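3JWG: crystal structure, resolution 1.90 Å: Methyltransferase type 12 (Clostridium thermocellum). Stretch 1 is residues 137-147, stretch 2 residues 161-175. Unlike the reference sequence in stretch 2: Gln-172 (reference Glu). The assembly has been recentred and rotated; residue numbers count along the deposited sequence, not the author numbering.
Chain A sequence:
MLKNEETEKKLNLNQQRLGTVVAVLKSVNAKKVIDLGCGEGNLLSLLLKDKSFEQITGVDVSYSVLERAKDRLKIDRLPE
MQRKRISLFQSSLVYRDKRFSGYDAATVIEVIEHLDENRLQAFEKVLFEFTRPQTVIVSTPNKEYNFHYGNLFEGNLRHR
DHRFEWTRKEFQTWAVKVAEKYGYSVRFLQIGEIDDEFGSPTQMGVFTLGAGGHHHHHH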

# COMPACT_ATOMS: atom_id res chain seq x y z
N ILE A 137 -2.09 -3.37 -5.01
CA ILE A 137 -3.19 -2.83 -4.22
C ILE A 137 -2.80 -1.44 -3.75
O ILE A 137 -1.83 -1.28 -3.01
CB ILE A 137 -3.48 -3.71 -2.98
CG1 ILE A 137 -3.89 -5.12 -3.43
CG2 ILE A 137 -4.58 -3.09 -2.14
CD1 ILE A 137 -4.06 -6.11 -2.29
N VAL A 138 -3.55 -0.43 -4.19
CA VAL A 138 -3.27 0.96 -3.79
C VAL A 138 -4.43 1.47 -2.96
O VAL A 138 -5.58 1.42 -3.39
CB VAL A 138 -3.10 1.90 -5.02
CG1 VAL A 138 -2.73 3.30 -4.54
CG2 VAL A 138 -2.04 1.36 -5.97
N SER A 139 -4.13 1.95 -1.76
CA SER A 139 -5.14 2.48 -0.86
C SER A 139 -4.81 3.93 -0.54
O SER A 139 -3.66 4.27 -0.25
CB SER A 139 -5.19 1.66 0.43
OG SER A 139 -6.15 2.17 1.34
N THR A 140 -5.83 4.79 -0.58
CA THR A 140 -5.63 6.20 -0.30
C THR A 140 -6.96 6.79 0.18
O THR A 140 -8.03 6.28 -0.16
CB THR A 140 -5.13 6.94 -1.58
OG1 THR A 140 -4.68 8.26 -1.23
CG2 THR A 140 -6.24 7.04 -2.61
N PRO A 141 -6.90 7.85 0.99
CA PRO A 141 -8.10 8.52 1.51
C PRO A 141 -9.02 9.05 0.43
O PRO A 141 -8.58 9.39 -0.67
CB PRO A 141 -7.52 9.66 2.35
CG PRO A 141 -6.22 9.12 2.83
CD PRO A 141 -5.68 8.39 1.61
N ASN A 142 -10.32 9.10 0.74
CA ASN A 142 -11.28 9.68 -0.19
C ASN A 142 -11.46 11.08 0.38
O ASN A 142 -12.09 11.27 1.42
CB ASN A 142 -12.60 8.90 -0.17
CG ASN A 142 -13.78 9.76 -0.63
OD1 ASN A 142 -13.63 10.64 -1.49
ND2 ASN A 142 -14.96 9.49 -0.07
N LYS A 143 -10.88 12.08 -0.29
CA LYS A 143 -10.97 13.45 0.19
C LYS A 143 -12.39 13.94 0.44
O LYS A 143 -12.63 14.68 1.39
CB LYS A 143 -10.27 14.42 -0.77
CG LYS A 143 -10.34 15.86 -0.27
CD LYS A 143 -9.31 16.78 -0.92
CE LYS A 143 -9.58 17.01 -2.39
NZ LYS A 143 -8.80 18.19 -2.87
N GLU A 144 -13.31 13.52 -0.41
CA GLU A 144 -14.71 13.94 -0.32
C GLU A 144 -15.34 13.60 1.03
O GLU A 144 -16.25 14.30 1.49
CB GLU A 144 -15.50 13.30 -1.44
CG GLU A 144 -15.11 13.83 -2.81
CD GLU A 144 -15.73 13.04 -3.93
OE1 GLU A 144 -15.07 12.08 -4.41
OE2 GLU A 144 -16.87 13.36 -4.32
N TYR A 145 -14.84 12.55 1.66
CA TYR A 145 -15.36 12.13 2.95
C TYR A 145 -15.25 13.25 3.98
O TYR A 145 -16.09 13.38 4.87
CB TYR A 145 -14.61 10.91 3.46
CG TYR A 145 -15.24 10.29 4.68
CD1 TYR A 145 -16.40 9.51 4.56
CD2 TYR A 145 -14.71 10.49 5.95
CE1 TYR A 145 -17.00 8.95 5.67
CE2 TYR A 145 -15.31 9.92 7.08
CZ TYR A 145 -16.45 9.15 6.93
OH TYR A 145 -17.05 8.58 8.02
N ASN A 146 -14.19 14.05 3.88
CA ASN A 146 -13.97 15.13 4.83
C ASN A 146 -14.84 16.36 4.57
O ASN A 146 -14.86 17.28 5.39
CB ASN A 146 -12.49 15.54 4.83
CG ASN A 146 -11.57 14.38 5.22
OD1 ASN A 146 -11.28 13.49 4.41
ND2 ASN A 146 -11.11 14.39 6.47
N PHE A 147 -15.56 16.37 3.45
CA PHE A 147 -16.44 17.49 3.12
C PHE A 147 -17.62 17.55 4.08
O PHE A 147 -18.18 18.62 4.32
CB PHE A 147 -16.98 17.35 1.69
CG PHE A 147 -15.95 17.57 0.62
CD1 PHE A 147 -16.21 17.19 -0.69
CD2 PHE A 147 -14.72 18.17 0.91
CE1 PHE A 147 -15.28 17.40 -1.70
CE2 PHE A 147 -13.78 18.38 -0.10
CZ PHE A 147 -14.06 17.99 -1.40
N ASP A 161 -5.61 19.29 7.81
CA ASP A 161 -5.46 19.69 6.42
C ASP A 161 -5.57 18.47 5.51
O ASP A 161 -4.68 17.62 5.49
CB ASP A 161 -4.09 20.36 6.23
CG ASP A 161 -3.88 20.87 4.82
OD1 ASP A 161 -4.86 20.85 4.05
OD2 ASP A 161 -2.75 21.29 4.50
N HIS A 162 -6.66 18.39 4.75
CA HIS A 162 -6.90 17.26 3.86
C HIS A 162 -6.82 17.63 2.38
O HIS A 162 -7.21 16.84 1.51
CB HIS A 162 -8.27 16.65 4.15
CG HIS A 162 -8.39 16.06 5.51
ND1 HIS A 162 -7.81 14.85 5.86
CD2 HIS A 162 -9.00 16.51 6.63
CE1 HIS A 162 -8.06 14.59 7.13
NE2 HIS A 162 -8.78 15.58 7.62
N ARG A 163 -6.29 18.81 2.07
CA ARG A 163 -6.24 19.26 0.68
C ARG A 163 -5.43 18.37 -0.25
O ARG A 163 -5.68 18.35 -1.46
CB ARG A 163 -5.71 20.69 0.63
CG ARG A 163 -6.48 21.67 1.49
CD ARG A 163 -5.51 22.53 2.30
NE ARG A 163 -4.80 23.48 1.47
CZ ARG A 163 -3.65 24.05 1.80
NH1 ARG A 163 -3.05 23.78 2.95
NH2 ARG A 163 -3.12 24.94 0.97
N PHE A 164 -4.47 17.64 0.29
CA PHE A 164 -3.67 16.78 -0.55
C PHE A 164 -4.22 15.38 -0.76
O PHE A 164 -3.60 14.56 -1.44
CB PHE A 164 -2.23 16.75 -0.05
CG PHE A 164 -1.39 17.85 -0.62
CD1 PHE A 164 -0.21 18.24 -0.01
CD2 PHE A 164 -1.79 18.49 -1.79
CE1 PHE A 164 0.56 19.26 -0.56
CE2 PHE A 164 -1.03 19.50 -2.34
CZ PHE A 164 0.14 19.89 -1.73
N GLU A 165 -5.38 15.11 -0.19
CA GLU A 165 -6.02 13.82 -0.40
C GLU A 165 -6.70 13.94 -1.76
O GLU A 165 -7.03 15.05 -2.21
CB GLU A 165 -7.07 13.53 0.68
CG GLU A 165 -6.49 13.58 2.07
CD GLU A 165 -7.47 13.16 3.14
OE1 GLU A 165 -8.69 13.35 2.96
OE2 GLU A 165 -7.00 12.66 4.18
N TRP A 166 -6.91 12.81 -2.42
CA TRP A 166 -7.52 12.78 -3.74
C TRP A 166 -9.00 12.49 -3.66
O TRP A 166 -9.44 11.76 -2.78
CB TRP A 166 -6.86 11.69 -4.58
CG TRP A 166 -5.39 11.84 -4.81
CD1 TRP A 166 -4.55 12.74 -4.21
CD2 TRP A 166 -4.59 11.07 -5.71
NE1 TRP A 166 -3.26 12.57 -4.68
CE2 TRP A 166 -3.26 11.56 -5.61
CE3 TRP A 166 -4.86 10.02 -6.59
CZ2 TRP A 166 -2.21 11.03 -6.36
CZ3 TRP A 166 -3.81 9.49 -7.34
CH2 TRP A 166 -2.50 9.99 -7.22
N THR A 167 -9.76 13.07 -4.59
CA THR A 167 -11.19 12.81 -4.64
C THR A 167 -11.33 11.45 -5.32
O THR A 167 -10.35 10.90 -5.83
CB THR A 167 -11.95 13.85 -5.51
OG1 THR A 167 -11.42 13.83 -6.84
CG2 THR A 167 -11.80 15.27 -4.93
N ARG A 168 -12.54 10.91 -5.33
CA ARG A 168 -12.76 9.62 -5.97
C ARG A 168 -12.51 9.70 -7.47
O ARG A 168 -11.98 8.78 -8.08
CB ARG A 168 -14.17 9.12 -5.66
CG ARG A 168 -14.33 8.67 -4.21
CD ARG A 168 -15.80 8.46 -3.85
NE ARG A 168 -16.56 9.70 -3.92
CZ ARG A 168 -17.87 9.79 -3.72
NH1 ARG A 168 -18.57 8.71 -3.43
NH2 ARG A 168 -18.48 10.97 -3.80
N LYS A 169 -12.90 10.83 -8.07
CA LYS A 169 -12.70 11.02 -9.50
C LYS A 169 -11.22 11.13 -9.84
O LYS A 169 -10.75 10.60 -10.85
CB LYS A 169 -13.42 12.29 -9.97
CG LYS A 169 -13.20 12.61 -11.43
CD LYS A 169 -13.83 13.95 -11.80
CE LYS A 169 -13.60 14.26 -13.27
NZ LYS A 169 -14.17 13.19 -14.13
N GLU A 170 -10.48 11.83 -8.99
CA GLU A 170 -9.05 11.99 -9.19
C GLU A 170 -8.33 10.66 -9.08
O GLU A 170 -7.47 10.35 -9.89
CB GLU A 170 -8.47 12.97 -8.17
CG GLU A 170 -9.01 14.38 -8.34
CD GLU A 170 -8.42 15.35 -7.36
OE1 GLU A 170 -8.23 14.97 -6.18
OE2 GLU A 170 -8.16 16.51 -7.76
N PHE A 171 -8.69 9.87 -8.08
CA PHE A 171 -8.05 8.57 -7.91
C PHE A 171 -8.38 7.61 -9.05
O PHE A 171 -7.50 6.95 -9.59
CB PHE A 171 -8.46 7.92 -6.59
CG PHE A 171 -7.82 6.57 -6.35
CD1 PHE A 171 -6.45 6.45 -6.18
CD2 PHE A 171 -8.60 5.42 -6.29
CE1 PHE A 171 -5.85 5.20 -5.95
CE2 PHE A 171 -8.02 4.16 -6.06
CZ PHE A 171 -6.64 4.06 -5.89
N GLN A 172 -9.65 7.52 -9.40
CA GLN A 172 -10.05 6.61 -10.46
C GLN A 172 -9.48 7.01 -11.81
O GLN A 172 -9.07 6.14 -12.59
CB GLN A 172 -11.58 6.50 -10.50
CG GLN A 172 -12.12 5.69 -9.33
CD GLN A 172 -13.61 5.79 -9.19
OE1 GLN A 172 -14.33 5.98 -10.17
NE2 GLN A 172 -14.10 5.66 -7.96
N THR A 173 -9.43 8.31 -12.08
CA THR A 173 -8.88 8.79 -13.34
C THR A 173 -7.40 8.41 -13.40
O THR A 173 -6.90 7.92 -14.42
CB THR A 173 -9.00 10.33 -13.45
OG1 THR A 173 -10.39 10.69 -13.41
CG2 THR A 173 -8.38 10.83 -14.75
N TRP A 174 -6.70 8.63 -12.28
CA TRP A 174 -5.29 8.30 -12.17
C TRP A 174 -5.08 6.79 -12.35
O TRP A 174 -4.22 6.36 -13.11
CB TRP A 174 -4.75 8.71 -10.80
CG TRP A 174 -3.37 8.19 -10.53
CD1 TRP A 174 -2.19 8.72 -10.99
CD2 TRP A 174 -3.03 7.02 -9.78
NE1 TRP A 174 -1.14 7.95 -10.56
CE2 TRP A 174 -1.62 6.90 -9.82
CE3 TRP A 174 -3.77 6.07 -9.07
CZ2 TRP A 174 -0.94 5.86 -9.18
CZ3 TRP A 174 -3.09 5.02 -8.43
CH2 TRP A 174 -1.69 4.93 -8.49
N ALA A 175 -5.86 6.00 -11.63
CA ALA A 175 -5.74 4.55 -11.69
C ALA A 175 -5.97 4.00 -13.10
O ALA A 175 -5.19 3.18 -13.58
CB ALA A 175 -6.72 3.90 -10.73
O HOH W 1 -6.22 10.51 -1.14
O HOH W 2 -7.31 16.70 -4.37
O HOH W 3 -15.20 12.46 -7.21

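The two stretches are joined by a mixed contact in which a bidentate salt bridge and a few backbone-directed hydrogen bonds lock the 3-10 segment after the strand onto the start of helix 168-175 and the loop that leads into it, while apolar side chains pack where the strand runs nearly antiparallel to that helix. Together they bury 811 Å².

Glu-144 is the main polar anchor. Its OE1 accepts from both Arg-168 NE and Arg-168 N, each at 2.9 Å, and its OE2 accepts from Arg-168 NH2 at 2.9 Å. The carboxylate thus meets the edge of the guanidinium, pairing charge with charge, while also engaging an amide in the first turn of the helix, where no helical carbonyl precedes it. Water 3 extends this arrangement, donating to Glu-144 OE1 and accepting from Lys-169 N. Thr-167, the N-cap residue, accepts a capping bond from Glu-170 N.

Lys-143 contributes through backbone and side chain alike. Its N donates to Trp-166 O at 2.9 Å with an almost linear geometry, fixing the two backbones where they lie close. Its long aliphatic portion lies along stretch 2, with CD 3.1 Å from Glu-165 O and CE 3.8 Å from Thr-167 CG2. The ammonium at its end makes a weak hydrogen bond from NZ to Arg-163 O (3.4 Å) and donates to water 2, which in turn donates to Glu-165 O and Glu-170 OE1. Water 1 similarly links Thr-140 OG1 and Pro-141 O to Trp-166 N.

Along the strand, the buried Val-138 and Thr-140 point toward the helix, whereas the intervening Ser-139 points away. Thr-140 CG2 sits over one face of the buried Phe-171 ring, 4.0 Å from its centroid, in a CH-pi contact. Val-138 CG1 packs 3.9 Å from Phe-171 CE1 and 4.3 Å from Trp-174 CZ3, so compact branched side chains meet broad aromatic ones.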